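Local coordinates for cell wall surface anchor family protein (Streptococcus agalactiae serogroup V, PDB 3TXA) that forms the adhesive tip of the group B streptococcal pilus, probably contacting host surfaces through a metal-binding von Willebrand factor A domain carried on an Ig-like domain, at residues 123-128 and 663-668; 150-155 and 630-635; 165-170 and 213-218; 331-336 and 531-536; 575-580 and 594-599. All blocks are in the same frame, centred on the assembly; numbering follows the deposited sequence.

Interaction 1 of 5, residues 123-128 and 663-668; sequences NPINGK and DFPIPK
Asn123 meets Pro667 with the end of its amide: the two side chains cross obliquely, and OD1 of Asn123 comes to 3.8 Å from CB of Pro667. This is a van der Waals touch on carbon; the oxygen's hydrogen bond is with Ile143 N of strand 137-146, in a different sheet. One residue on, Pro124 carries the heart of the contact. Its ring points at Pro665 and meets it at about a right angle, with Pro124 CG 3.5 Å from Pro665 CB and Pro124 CB almost as near to that same atom. The neighbouring ring carbon, CD of Pro124, faces CD of Pro667 more loosely, at 4.3 Å. At Ile125 the chain turns off with a positive phi (61°), yet the side chain still comes back to the contact. With CD1 anti to CA (chi2 169°), the branch extends until CD1 of Ile125 is 4.2 Å from CG of Pro665. Tyr105, on strand 104-109, packs against both Pro124 and Pro665, and its hydroxyl oxygen accepts the hydrogen bond from Ile666 N. The backbone pairing of Leu122 with Lys668 marks where strands 121-124 and 668-669 run together. Beyond that pairing three prolines, which have no N-H to donate, face one another across the contact, so the two chains are held here by apolar packing of carbon on carbon and not by exchange of backbone hydrogen bonds.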
# COMPACT_ATOMS: atom_id res chain seq x y z
N ASN A 123 12.45 38.27 10.55
CA ASN A 123 11.70 37.24 9.85
C ASN A 123 10.74 36.49 10.78
O ASN A 123 10.96 36.44 11.99
CB ASN A 123 12.65 36.25 9.18
CG ASN A 123 12.97 36.62 7.74
OD1 ASN A 123 12.21 37.32 7.08
ND2 ASN A 123 14.08 36.13 7.26
N PRO A 124 9.66 35.91 10.23
CA PRO A 124 8.73 35.16 11.06
C PRO A 124 9.04 33.67 11.14
O PRO A 124 9.80 33.17 10.32
CB PRO A 124 7.38 35.37 10.36
CG PRO A 124 7.74 35.52 8.93
CD PRO A 124 9.09 36.18 8.89
N ILE A 125 8.44 33.01 12.13
CA ILE A 125 8.59 31.57 12.45
C ILE A 125 10.04 31.15 12.80
O ILE A 125 10.51 31.48 13.90
CB ILE A 125 7.85 30.64 11.42
CG1 ILE A 125 6.40 31.12 11.25
CG2 ILE A 125 7.85 29.18 11.89
CD1 ILE A 125 5.67 30.50 10.11
N ASN A 126 10.74 30.44 11.92
CA ASN A 126 12.16 30.08 12.16
C ASN A 126 13.15 30.85 11.27
O ASN A 126 12.73 31.60 10.37
CB ASN A 126 12.38 28.55 12.08
CG ASN A 126 11.84 27.93 10.79
OD1 ASN A 126 12.37 28.16 9.70
ND2 ASN A 126 10.79 27.11 10.91
N GLY A 127 14.45 30.70 11.52
CA GLY A 127 15.48 31.32 10.68
C GLY A 127 15.87 30.44 9.50
O GLY A 127 16.80 30.76 8.74
N LYS A 128 15.15 29.32 9.34
CA LYS A 128 15.32 28.40 8.22
C LYS A 128 14.20 28.58 7.15
O LYS A 128 13.98 29.71 6.69
CB LYS A 128 15.44 26.95 8.74
CG LYS A 128 16.88 26.56 9.16
CD LYS A 128 17.67 25.97 7.97
CE LYS A 128 19.07 26.58 7.82
NZ LYS A 128 20.00 26.24 8.94
N ASP A 663 -3.77 33.53 5.77
CA ASP A 663 -2.80 34.63 5.92
C ASP A 663 -1.37 34.12 5.74
O ASP A 663 -1.09 32.93 5.92
CB ASP A 663 -2.96 35.41 7.23
CG ASP A 663 -3.93 36.61 7.09
OD1 ASP A 663 -3.50 37.78 7.26
OD2 ASP A 663 -5.13 36.41 6.82
N PHE A 664 -0.47 35.02 5.32
CA PHE A 664 0.95 34.73 5.21
C PHE A 664 1.56 35.46 6.39
O PHE A 664 1.07 36.51 6.79
CB PHE A 664 1.56 35.33 3.92
CG PHE A 664 1.54 34.42 2.69
CD1 PHE A 664 0.44 34.40 1.83
CD2 PHE A 664 2.65 33.67 2.34
CE1 PHE A 664 0.44 33.60 0.68
CE2 PHE A 664 2.66 32.88 1.19
CZ PHE A 664 1.56 32.84 0.36
N PRO A 665 2.64 34.91 6.96
CA PRO A 665 3.34 35.73 7.92
C PRO A 665 4.08 36.87 7.19
O PRO A 665 4.43 36.74 6.03
CB PRO A 665 4.32 34.75 8.57
CG PRO A 665 4.56 33.69 7.54
CD PRO A 665 3.33 33.63 6.69
N ILE A 666 4.32 37.98 7.88
CA ILE A 666 4.89 39.17 7.26
C ILE A 666 6.14 39.60 8.03
O ILE A 666 6.05 39.82 9.23
CB ILE A 666 3.85 40.31 7.26
CG1 ILE A 666 2.61 39.90 6.46
CG2 ILE A 666 4.47 41.61 6.75
CD1 ILE A 666 1.32 40.64 6.83
N PRO A 667 7.31 39.70 7.35
CA PRO A 667 8.52 40.28 7.96
C PRO A 667 8.38 41.77 8.24
O PRO A 667 7.38 42.40 7.85
CB PRO A 667 9.60 40.05 6.91
CG PRO A 667 8.91 39.72 5.68
CD PRO A 667 7.63 39.06 6.06
N LYS A 668 9.37 42.33 8.93
CA LYS A 668 9.37 43.75 9.30
C LYS A 668 10.78 44.29 9.19
O LYS A 668 11.73 43.55 9.44
CB LYS A 668 8.85 43.96 10.74
CG LYS A 668 7.50 43.32 11.08
CD LYS A 668 6.90 43.87 12.37
CE LYS A 668 5.65 43.08 12.73
NZ LYS A 668 4.62 43.86 13.48

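Interaction 2 of 5, residues 150-155 and 630-635; sequences DKNKYK and VRLKDN
Asn152 runs alongside Leu632, so that CB of Asn152 rests 3.8 Å from CB of Leu632 and the amide ND2 of Asn152 sits against the methyl CD2 of Leu632. The other end of that amide, OD1, is bonded to Lys120 NZ. Lys153 and Arg631 share a non-hydrogen-bonded pair, on the face of the sheet opposite to Tyr154 and Val630; their chains touch at CG of Lys153 and CG of Arg631, 3.7 Å apart, before the like-charged ends part. Arg631 bends at chi3 (77°), and this turns its guanidinium forward along its own chain, where NE and NH1 both grip the carbonyl O of Leu632 from the same face of that carbonyl. NH1 also forms a salt bridge with Asp634 OD2, while NH2 pairs with Glu557 on strand 556-558, so three partners fix the group's rotation. Tyr154 and Val630 make the hydrogen-bonded pair: Tyr154 N gives to Val630 O at 3.1 Å, and Val630 N returns to Tyr154 O at 2.9 Å in a nearly straight bond (170°). A weak third bond runs from Leu632 N to Asn152 O. Tyr154 and Leu632 are buried, and Ile669 touches both. Strands 153-168 and 623-632 thus join as antiparallel neighbours in the Ig-like part of the molecule, and Asn152, with its positive phi, and Lys153 together facing Asp148 form a G1 beta bulge at the start of the strand.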
# COMPACT_ATOMS: atom_id res chain seq x y z
N ASP A 150 22.70 49.32 3.94
CA ASP A 150 22.74 50.75 4.29
C ASP A 150 21.55 51.47 3.70
O ASP A 150 20.99 52.38 4.34
CB ASP A 150 24.04 51.39 3.78
CG ASP A 150 25.26 50.50 4.00
OD1 ASP A 150 25.84 50.54 5.13
OD2 ASP A 150 25.64 49.76 3.04
N LYS A 151 21.17 51.07 2.49
CA LYS A 151 20.08 51.71 1.77
C LYS A 151 18.70 51.03 1.97
O LYS A 151 17.68 51.51 1.44
CB LYS A 151 20.43 51.84 0.28
CG LYS A 151 21.21 53.11 -0.09
CD LYS A 151 21.01 53.44 -1.59
CE LYS A 151 21.58 54.81 -2.00
NZ LYS A 151 23.05 54.72 -2.21
N ASN A 152 18.69 49.94 2.75
CA ASN A 152 17.46 49.23 3.14
C ASN A 152 16.80 48.43 2.02
O ASN A 152 15.58 48.46 1.82
CB ASN A 152 16.44 50.18 3.77
CG ASN A 152 16.89 50.70 5.12
OD1 ASN A 152 17.40 49.95 5.97
ND2 ASN A 152 16.70 51.99 5.33
N LYS A 153 17.64 47.70 1.29
CA LYS A 153 17.19 46.94 0.15
C LYS A 153 17.22 45.45 0.46
O LYS A 153 18.28 44.86 0.72
CB LYS A 153 18.03 47.26 -1.10
CG LYS A 153 17.91 48.70 -1.57
CD LYS A 153 18.66 48.91 -2.86
CE LYS A 153 18.75 50.38 -3.17
NZ LYS A 153 19.23 50.62 -4.55
N TYR A 154 16.01 44.87 0.44
CA TYR A 154 15.81 43.48 0.80
C TYR A 154 15.10 42.69 -0.31
O TYR A 154 14.41 43.27 -1.15
CB TYR A 154 15.03 43.38 2.11
CG TYR A 154 15.58 44.19 3.27
CD1 TYR A 154 15.02 45.44 3.59
CD2 TYR A 154 16.64 43.71 4.05
CE1 TYR A 154 15.50 46.20 4.66
CE2 TYR A 154 17.13 44.46 5.14
CZ TYR A 154 16.56 45.70 5.43
OH TYR A 154 17.03 46.46 6.49
N LYS A 155 15.30 41.37 -0.27
CA LYS A 155 14.75 40.43 -1.23
C LYS A 155 13.75 39.53 -0.52
O LYS A 155 14.15 38.68 0.29
CB LYS A 155 15.86 39.58 -1.82
CG LYS A 155 15.45 38.66 -2.93
CD LYS A 155 16.68 38.02 -3.56
CE LYS A 155 16.63 38.12 -5.08
NZ LYS A 155 16.55 39.54 -5.58
N VAL A 630 12.42 44.90 -2.54
CA VAL A 630 11.76 46.04 -1.89
C VAL A 630 12.77 47.01 -1.29
O VAL A 630 13.92 46.67 -1.03
CB VAL A 630 10.75 45.60 -0.79
CG1 VAL A 630 9.57 44.87 -1.38
CG2 VAL A 630 11.42 44.71 0.22
N ARG A 631 12.32 48.24 -1.06
CA ARG A 631 13.11 49.26 -0.39
C ARG A 631 12.21 49.99 0.60
O ARG A 631 11.03 50.25 0.32
CB ARG A 631 13.66 50.28 -1.40
CG ARG A 631 15.01 50.92 -1.03
CD ARG A 631 15.15 52.31 -1.61
NE ARG A 631 14.36 53.27 -0.82
CZ ARG A 631 13.82 54.40 -1.28
NH1 ARG A 631 13.12 55.19 -0.46
NH2 ARG A 631 13.98 54.75 -2.55
N LEU A 632 12.78 50.32 1.76
CA LEU A 632 12.05 51.09 2.76
C LEU A 632 12.00 52.54 2.34
O LEU A 632 13.03 53.14 2.04
CB LEU A 632 12.71 50.92 4.12
CG LEU A 632 12.14 51.75 5.27
CD1 LEU A 632 11.61 50.88 6.41
CD2 LEU A 632 13.23 52.69 5.75
N LYS A 633 10.79 53.10 2.31
CA LYS A 633 10.58 54.46 1.83
C LYS A 633 11.33 55.50 2.66
O LYS A 633 11.60 55.26 3.84
CB LYS A 633 9.08 54.78 1.81
CG LYS A 633 8.32 54.05 0.73
CD LYS A 633 6.92 54.56 0.64
CE LYS A 633 6.46 54.62 -0.80
NZ LYS A 633 4.99 54.86 -0.85
N ASP A 634 11.67 56.64 2.04
CA ASP A 634 12.45 57.71 2.72
C ASP A 634 11.80 58.32 3.99
O ASP A 634 12.50 58.68 4.94
CB ASP A 634 12.85 58.83 1.74
CG ASP A 634 13.79 58.35 0.63
OD1 ASP A 634 14.87 57.77 0.92
OD2 ASP A 634 13.43 58.56 -0.56
N ASN A 635 10.46 58.43 3.99
CA ASN A 635 9.71 59.14 5.03
C ASN A 635 9.53 58.41 6.37
O ASN A 635 8.60 58.71 7.11
CB ASN A 635 8.34 59.56 4.48
CG ASN A 635 8.37 60.94 3.78
OD1 ASN A 635 9.08 61.86 4.21
ND2 ASN A 635 7.60 61.07 2.69

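Interaction 3 of 5, residues 165-170 and 213-218; sequences TVETKE and TSNKDN
Strand residues 165-168 run past the turn that follows helix 197-212, and the backbones are closest where the CA atoms of Thr165 and Ser214 lie 5.6 Å apart; Asn215 then opens a type I beta turn that closes at Asn218. The one polar link is from Asn215 ND2 to the carbonyl O of Val166. Its N-H points reasonably straight at the oxygen (153°), but the modelled separation is implausibly short, so the detail of the bond is doubtful. The amide reaches across because CG of Asn215 stands anti to its backbone N (chi1 -161°), which extends the side chain over toward the strand. Glu167 bends at chi2 and brings OE2 to 4.0 Å from Asn215 ND2, near but not bonded, the carboxylate and amide planes 35° apart. Beside this link Val166 lays its CG2 methyl against the hydroxyl of Ser214, 3.4 Å from OG, while that hydroxyl is itself bonded to Lys211 O at the end of the helix. The CG2 methyl of Thr165 touches the carbonyl O of Ser214. The amide of Asn218, at the end of the turn, bonds Ile212 O through ND2 and Leu175 N through OD1. Strand 153-168 pairs here with 537-541, so two antiparallel strands leave and enter the von Willebrand factor A domain side by side, a double connection to the Ig-like domain, and the contact leans this connector on a helix-to-strand turn of the alpha/beta fold.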
# COMPACT_ATOMS: atom_id res chain seq x y z
N THR A 165 -5.56 14.77 -1.46
CA THR A 165 -6.20 13.67 -0.74
C THR A 165 -6.97 12.83 -1.70
O THR A 165 -7.14 13.16 -2.88
CB THR A 165 -7.22 14.08 0.35
OG1 THR A 165 -7.80 15.36 0.00
CG2 THR A 165 -6.62 14.05 1.81
N VAL A 166 -7.41 11.71 -1.15
CA VAL A 166 -8.44 10.93 -1.76
C VAL A 166 -9.70 11.06 -0.90
O VAL A 166 -9.65 10.91 0.33
CB VAL A 166 -7.99 9.48 -1.95
CG1 VAL A 166 -7.17 9.40 -3.17
CG2 VAL A 166 -7.19 9.02 -0.76
N GLU A 167 -10.79 11.43 -1.57
CA GLU A 167 -12.13 11.47 -0.97
C GLU A 167 -12.85 10.34 -1.66
O GLU A 167 -12.62 10.09 -2.85
CB GLU A 167 -12.86 12.81 -1.24
CG GLU A 167 -12.18 14.12 -0.67
CD GLU A 167 -12.41 14.39 0.84
OE1 GLU A 167 -13.59 14.40 1.28
OE2 GLU A 167 -11.43 14.62 1.60
N THR A 168 -13.69 9.63 -0.92
CA THR A 168 -14.36 8.47 -1.49
C THR A 168 -15.65 8.91 -2.18
O THR A 168 -16.45 9.63 -1.58
CB THR A 168 -14.63 7.43 -0.41
OG1 THR A 168 -16.04 7.24 -0.25
CG2 THR A 168 -13.99 7.89 0.91
N LYS A 169 -15.83 8.48 -3.43
CA LYS A 169 -16.94 8.92 -4.27
C LYS A 169 -18.32 8.83 -3.59
O LYS A 169 -19.05 9.84 -3.50
CB LYS A 169 -16.93 8.16 -5.58
CG LYS A 169 -15.74 8.49 -6.42
CD LYS A 169 -15.69 7.60 -7.63
CE LYS A 169 -14.63 8.06 -8.60
NZ LYS A 169 -14.63 7.24 -9.83
N GLU A 170 -18.68 7.64 -3.12
CA GLU A 170 -19.85 7.44 -2.27
C GLU A 170 -19.70 8.08 -0.87
O GLU A 170 -19.27 7.43 0.11
CB GLU A 170 -20.22 5.95 -2.17
CG GLU A 170 -20.74 5.28 -3.49
CD GLU A 170 -21.24 3.81 -3.27
OE1 GLU A 170 -21.45 3.38 -2.09
OE2 GLU A 170 -21.44 3.09 -4.29
N THR A 213 -3.64 6.05 2.83
CA THR A 213 -3.50 6.76 4.08
C THR A 213 -3.19 8.23 3.88
O THR A 213 -2.85 8.92 4.83
CB THR A 213 -2.39 6.15 4.95
OG1 THR A 213 -1.24 5.89 4.12
CG2 THR A 213 -2.85 4.86 5.58
N SER A 214 -3.28 8.74 2.66
CA SER A 214 -3.15 10.19 2.46
C SER A 214 -4.36 10.89 3.06
O SER A 214 -4.37 12.10 3.25
CB SER A 214 -3.04 10.55 0.99
OG SER A 214 -4.13 10.00 0.28
N ASN A 215 -5.40 10.10 3.35
CA ASN A 215 -6.57 10.57 4.04
C ASN A 215 -6.55 10.13 5.50
O ASN A 215 -6.78 8.98 5.77
CB ASN A 215 -7.79 10.01 3.34
CG ASN A 215 -9.04 10.78 3.67
OD1 ASN A 215 -9.31 11.07 4.85
ND2 ASN A 215 -9.81 11.11 2.63
N LYS A 216 -6.29 11.05 6.42
CA LYS A 216 -6.09 10.72 7.84
C LYS A 216 -7.12 9.74 8.44
O LYS A 216 -6.87 9.15 9.51
CB LYS A 216 -6.07 12.00 8.68
CG LYS A 216 -4.74 12.85 8.55
CD LYS A 216 -3.48 12.20 9.22
CE LYS A 216 -3.34 12.54 10.74
NZ LYS A 216 -2.44 11.53 11.41
N ASP A 217 -8.25 9.59 7.74
CA ASP A 217 -9.40 8.86 8.25
C ASP A 217 -9.42 7.38 7.90
O ASP A 217 -9.77 6.56 8.75
CB ASP A 217 -10.69 9.52 7.76
CG ASP A 217 -11.08 10.71 8.60
OD1 ASP A 217 -10.56 10.80 9.75
OD2 ASP A 217 -11.90 11.54 8.12
N ASN A 218 -9.09 7.07 6.64
CA ASN A 218 -8.84 5.72 6.15
C ASN A 218 -7.90 4.87 6.99
O ASN A 218 -6.97 5.37 7.62
CB ASN A 218 -8.32 5.80 4.73
CG ASN A 218 -9.37 6.23 3.76
OD1 ASN A 218 -10.56 6.21 4.07
ND2 ASN A 218 -8.96 6.60 2.56

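Interaction 4 of 5, residues 331-336 and 531-536; sequences LIFHVT and KYFKTI
Phe333 drives the edge of its ring toward helix 525-536, and this is the tight part of the contact: CZ of Phe333 lies 3.8 Å from CD1 of Phe533, and CE1 of Phe333 is 4.1 Å from CB of Tyr532, both partners near the plane of the Phe333 ring. The Phe333 and Phe533 side chains cross at about a right angle. Phe533 holds its ring there with CG anti to the backbone N (chi1 -173°), and the edge of that ring also receives CD2 of Leu331, 4.1 Å from Phe533 CD1. Next to it Leu331 and Ile536 pass alongside, running opposite ways, with CD1 of Leu331 4.1 Å from CG2 of Ile536. Tyr532 gives the strand only its CB; its ring leads off to stack on Phe485, and its hydroxyl is bonded by Thr517 and Glu514. Against this wholly apolar packing, the outward side of the helix carries Lys531 and Thr535, which are exposed and add nothing to the grip. The axes of the two short segments run almost exactly antiparallel (174°), far enough apart for side chains alone to bridge them. Strand 329-336 is the middle one of the parallel sheet of the von Willebrand factor A domain, between strands 175-182 and 483-489. Leu208 of helix 197-212 meets both phenylalanines on the covered face, while Ile332, facing the other way, packs on helix 309-323.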
# COMPACT_ATOMS: atom_id res chain seq x y z
N LEU A 331 -12.78 -2.47 2.04
CA LEU A 331 -12.12 -2.90 0.81
C LEU A 331 -11.04 -3.95 1.05
O LEU A 331 -10.32 -3.90 2.04
CB LEU A 331 -11.45 -1.68 0.19
CG LEU A 331 -12.04 -0.76 -0.89
CD1 LEU A 331 -13.37 -0.20 -0.50
CD2 LEU A 331 -11.02 0.36 -1.17
N ILE A 332 -10.93 -4.90 0.13
CA ILE A 332 -9.83 -5.84 0.14
C ILE A 332 -9.14 -5.88 -1.22
O ILE A 332 -9.79 -6.16 -2.26
CB ILE A 332 -10.29 -7.26 0.46
CG1 ILE A 332 -10.81 -7.36 1.89
CG2 ILE A 332 -9.14 -8.29 0.17
CD1 ILE A 332 -11.62 -8.63 2.11
N PHE A 333 -7.82 -5.62 -1.20
CA PHE A 333 -6.98 -5.81 -2.42
C PHE A 333 -6.15 -7.05 -2.22
O PHE A 333 -5.56 -7.23 -1.15
CB PHE A 333 -6.03 -4.65 -2.66
CG PHE A 333 -6.71 -3.33 -2.93
CD1 PHE A 333 -6.93 -2.91 -4.23
CD2 PHE A 333 -7.05 -2.48 -1.87
CE1 PHE A 333 -7.51 -1.65 -4.49
CE2 PHE A 333 -7.63 -1.23 -2.10
CZ PHE A 333 -7.87 -0.80 -3.41
N HIS A 334 -6.08 -7.88 -3.23
CA HIS A 334 -5.41 -9.13 -3.08
C HIS A 334 -4.42 -9.26 -4.23
O HIS A 334 -4.82 -9.24 -5.43
CB HIS A 334 -6.44 -10.28 -3.10
CG HIS A 334 -5.86 -11.66 -3.00
ND1 HIS A 334 -6.59 -12.79 -3.31
CD2 HIS A 334 -4.63 -12.09 -2.63
CE1 HIS A 334 -5.84 -13.86 -3.13
NE2 HIS A 334 -4.65 -13.46 -2.72
N VAL A 335 -3.13 -9.38 -3.89
CA VAL A 335 -2.08 -9.55 -4.90
C VAL A 335 -1.61 -10.97 -4.84
O VAL A 335 -1.15 -11.41 -3.80
CB VAL A 335 -0.90 -8.56 -4.67
CG1 VAL A 335 0.20 -8.78 -5.68
CG2 VAL A 335 -1.38 -7.15 -4.80
N THR A 336 -1.71 -11.71 -5.92
CA THR A 336 -1.34 -13.12 -5.90
C THR A 336 -0.72 -13.57 -7.21
O THR A 336 -0.94 -12.96 -8.25
CB THR A 336 -2.55 -14.04 -5.58
OG1 THR A 336 -2.17 -15.41 -5.72
CG2 THR A 336 -3.68 -13.81 -6.56
N LYS A 531 -6.10 1.61 -10.67
CA LYS A 531 -7.37 1.66 -11.38
C LYS A 531 -8.51 1.33 -10.40
O LYS A 531 -9.41 2.16 -10.16
CB LYS A 531 -7.40 0.66 -12.54
CG LYS A 531 -6.57 1.08 -13.71
CD LYS A 531 -7.04 0.41 -15.06
CE LYS A 531 -6.26 0.96 -16.34
NZ LYS A 531 -4.88 0.36 -16.63
N TYR A 532 -8.43 0.14 -9.81
CA TYR A 532 -9.42 -0.33 -8.86
C TYR A 532 -9.64 0.62 -7.72
O TYR A 532 -10.77 0.88 -7.34
CB TYR A 532 -9.05 -1.70 -8.33
CG TYR A 532 -9.21 -2.83 -9.33
CD1 TYR A 532 -10.33 -2.91 -10.17
CD2 TYR A 532 -8.24 -3.83 -9.42
CE1 TYR A 532 -10.47 -3.96 -11.08
CE2 TYR A 532 -8.37 -4.88 -10.32
CZ TYR A 532 -9.49 -4.93 -11.14
OH TYR A 532 -9.59 -5.99 -12.00
N PHE A 533 -8.57 1.18 -7.16
CA PHE A 533 -8.78 2.08 -6.04
C PHE A 533 -9.55 3.34 -6.49
O PHE A 533 -10.22 3.99 -5.68
CB PHE A 533 -7.46 2.47 -5.43
CG PHE A 533 -7.58 3.26 -4.17
CD1 PHE A 533 -8.57 2.98 -3.24
CD2 PHE A 533 -6.68 4.26 -3.87
CE1 PHE A 533 -8.66 3.70 -2.05
CE2 PHE A 533 -6.77 4.99 -2.66
CZ PHE A 533 -7.76 4.71 -1.76
N LYS A 534 -9.43 3.64 -7.79
CA LYS A 534 -9.90 4.89 -8.39
C LYS A 534 -11.41 4.83 -8.58
O LYS A 534 -12.09 5.84 -8.41
CB LYS A 534 -9.21 5.13 -9.73
CG LYS A 534 -8.50 6.49 -9.86
CD LYS A 534 -7.06 6.45 -9.38
CE LYS A 534 -6.15 7.29 -10.29
NZ LYS A 534 -6.01 6.64 -11.66
N THR A 535 -11.90 3.66 -9.00
CA THR A 535 -13.24 3.14 -8.74
C THR A 535 -13.89 3.60 -7.43
O THR A 535 -15.06 3.91 -7.42
CB THR A 535 -13.12 1.64 -8.76
OG1 THR A 535 -12.95 1.26 -10.12
CG2 THR A 535 -14.32 0.87 -8.12
N ILE A 536 -13.14 3.70 -6.35
CA ILE A 536 -13.72 4.03 -5.05
C ILE A 536 -13.42 5.45 -4.62
O ILE A 536 -14.16 6.04 -3.86
CB ILE A 536 -13.20 3.04 -3.94
CG1 ILE A 536 -13.53 1.58 -4.28
CG2 ILE A 536 -13.69 3.39 -2.55
CD1 ILE A 536 -15.01 1.26 -4.48

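Interaction 5 of 5, residues 575-580 and 594-599; sequences GNDGSQ and GGILKD
Asp577 puts its two carboxylate oxygens to different uses: OD2 faces the backbone N of Ile596 across the contact in a weak, bent hydrogen bond (3.1 Å, 132°), while OD1 accepts the hydroxyl of Ser579, with OG 2.8 Å from OD1, on the syn side and 19° out of the carboxylate plane. Together they would limit the carboxylate's rotation, the Ser579 bond more firmly, and Ile596 packs against it, with CG2 of Ile596 3.6 Å from OD1 of Asp577. Since the hydroxyl of Ser579 gives its proton to Asp577, its approach to the carbonyl O of Gly594 remains a contact. The same OG of Ser579 lies 3.8 Å from CG of Leu597. With no side chain at Gly575, the CG2 methyl of Ile596 can settle 3.9 Å from Gly575 CA. At the outer end CD1 of Ile596 touches OD1 of Asn576, whose ND2 bonds Gly621 O and whose OD1 makes a weak bond with Lys623 N. Leu597 reaches instead to the main chain of Gln580, with CD1 of Leu597 3.7 Å from CA of Gln580. Residues 575-580 form the tight turn joining strands 571-575 and 579-582, closed by Gly575 N to Ser579 O. The loop 594-599, on its way from strand 585-588 to strand 601-605, packs against that turn, and Ile596 and Leu597 touch Val624 of strand 623-632, with Leu573 and Ala586 also against Leu597.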
# COMPACT_ATOMS: atom_id res chain seq x y z
N GLY A 575 9.02 26.91 -10.07
CA GLY A 575 8.41 25.74 -9.44
C GLY A 575 9.43 24.66 -9.06
O GLY A 575 10.47 24.51 -9.73
N ASN A 576 9.13 23.88 -8.03
CA ASN A 576 10.04 22.83 -7.58
C ASN A 576 10.15 21.65 -8.57
O ASN A 576 10.94 20.73 -8.38
CB ASN A 576 9.75 22.41 -6.14
CG ASN A 576 8.55 21.47 -6.02
OD1 ASN A 576 7.75 21.31 -6.95
ND2 ASN A 576 8.43 20.84 -4.86
N ASP A 577 9.38 21.70 -9.66
CA ASP A 577 9.57 20.75 -10.75
C ASP A 577 10.53 21.35 -11.83
O ASP A 577 10.54 20.92 -13.00
CB ASP A 577 8.21 20.42 -11.36
CG ASP A 577 7.59 21.64 -12.05
OD1 ASP A 577 7.97 22.80 -11.67
OD2 ASP A 577 6.76 21.45 -12.98
N GLY A 578 11.29 22.38 -11.45
CA GLY A 578 12.26 23.03 -12.33
C GLY A 578 11.66 23.72 -13.55
O GLY A 578 12.19 23.62 -14.68
N SER A 579 10.54 24.42 -13.34
CA SER A 579 9.91 25.25 -14.38
C SER A 579 10.00 26.69 -13.89
O SER A 579 10.23 26.93 -12.70
CB SER A 579 8.46 24.82 -14.64
OG SER A 579 7.66 24.96 -13.47
N GLN A 580 9.82 27.64 -14.79
CA GLN A 580 9.91 29.04 -14.43
C GLN A 580 9.07 29.86 -15.35
O GLN A 580 8.78 29.44 -16.49
CB GLN A 580 11.34 29.52 -14.53
CG GLN A 580 11.99 29.19 -15.88
CD GLN A 580 13.40 29.75 -16.00
OE1 GLN A 580 13.62 30.97 -15.87
NE2 GLN A 580 14.36 28.87 -16.25
N GLY A 594 5.90 23.68 -19.10
CA GLY A 594 5.79 24.72 -18.08
C GLY A 594 5.45 24.17 -16.73
O GLY A 594 5.55 24.87 -15.71
N GLY A 595 5.04 22.90 -16.74
CA GLY A 595 4.70 22.13 -15.53
C GLY A 595 3.71 22.83 -14.61
O GLY A 595 2.80 23.53 -15.05
N ILE A 596 3.88 22.56 -13.32
CA ILE A 596 3.33 23.29 -12.21
C ILE A 596 2.94 24.77 -12.53
O ILE A 596 2.00 25.30 -11.92
CB ILE A 596 4.45 23.27 -11.15
CG1 ILE A 596 4.04 22.70 -9.83
CG2 ILE A 596 5.02 24.62 -10.89
CD1 ILE A 596 5.00 23.25 -8.72
N LEU A 597 3.64 25.44 -13.46
CA LEU A 597 3.41 26.87 -13.73
C LEU A 597 2.72 27.20 -15.03
O LEU A 597 2.58 28.37 -15.34
CB LEU A 597 4.70 27.66 -13.69
CG LEU A 597 5.41 27.87 -12.36
CD1 LEU A 597 6.71 28.66 -12.61
CD2 LEU A 597 4.54 28.58 -11.33
N LYS A 598 2.29 26.18 -15.78
CA LYS A 598 1.40 26.35 -16.96
C LYS A 598 0.19 27.28 -16.66
O LYS A 598 -0.61 27.02 -15.75
CB LYS A 598 0.89 24.97 -17.40
CG LYS A 598 0.94 24.73 -18.88
CD LYS A 598 -0.42 24.97 -19.59
CE LYS A 598 -0.41 24.36 -21.03
NZ LYS A 598 -0.17 25.41 -22.11
N ASP A 599 0.08 28.37 -17.41
CA ASP A 599 -0.97 29.40 -17.23
C ASP A 599 -0.96 30.19 -15.90
O ASP A 599 -1.82 31.05 -15.69
CB ASP A 599 -2.37 28.85 -17.53
CG ASP A 599 -2.45 28.17 -18.89
OD1 ASP A 599 -2.31 28.85 -19.95
OD2 ASP A 599 -2.68 26.93 -18.88

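Interactions 1 and 4 are the buried ones and hold by apolar groups, proline rings and an isoleucine in the Ig-like part, phenylalanine and aliphatic chains on one face of the sheet of the von Willebrand factor A domain. Interactions 2, 3 and 5 are only partly buried and add polar bonds: strand pairing in 2, an asparagine side chain on a carbonyl in 3, a carboxylate on a backbone N-H in 5. Interactions 2 and 3 use opposite ends of strand 153-168, their centres about 47 Å apart. Interactions 3 and 4 touch directly, Lys169 N lying 3.0 Å from Ile536 O, a probable hydrogen bond; interactions 1, 2 and 5 belong to the Ig-like end.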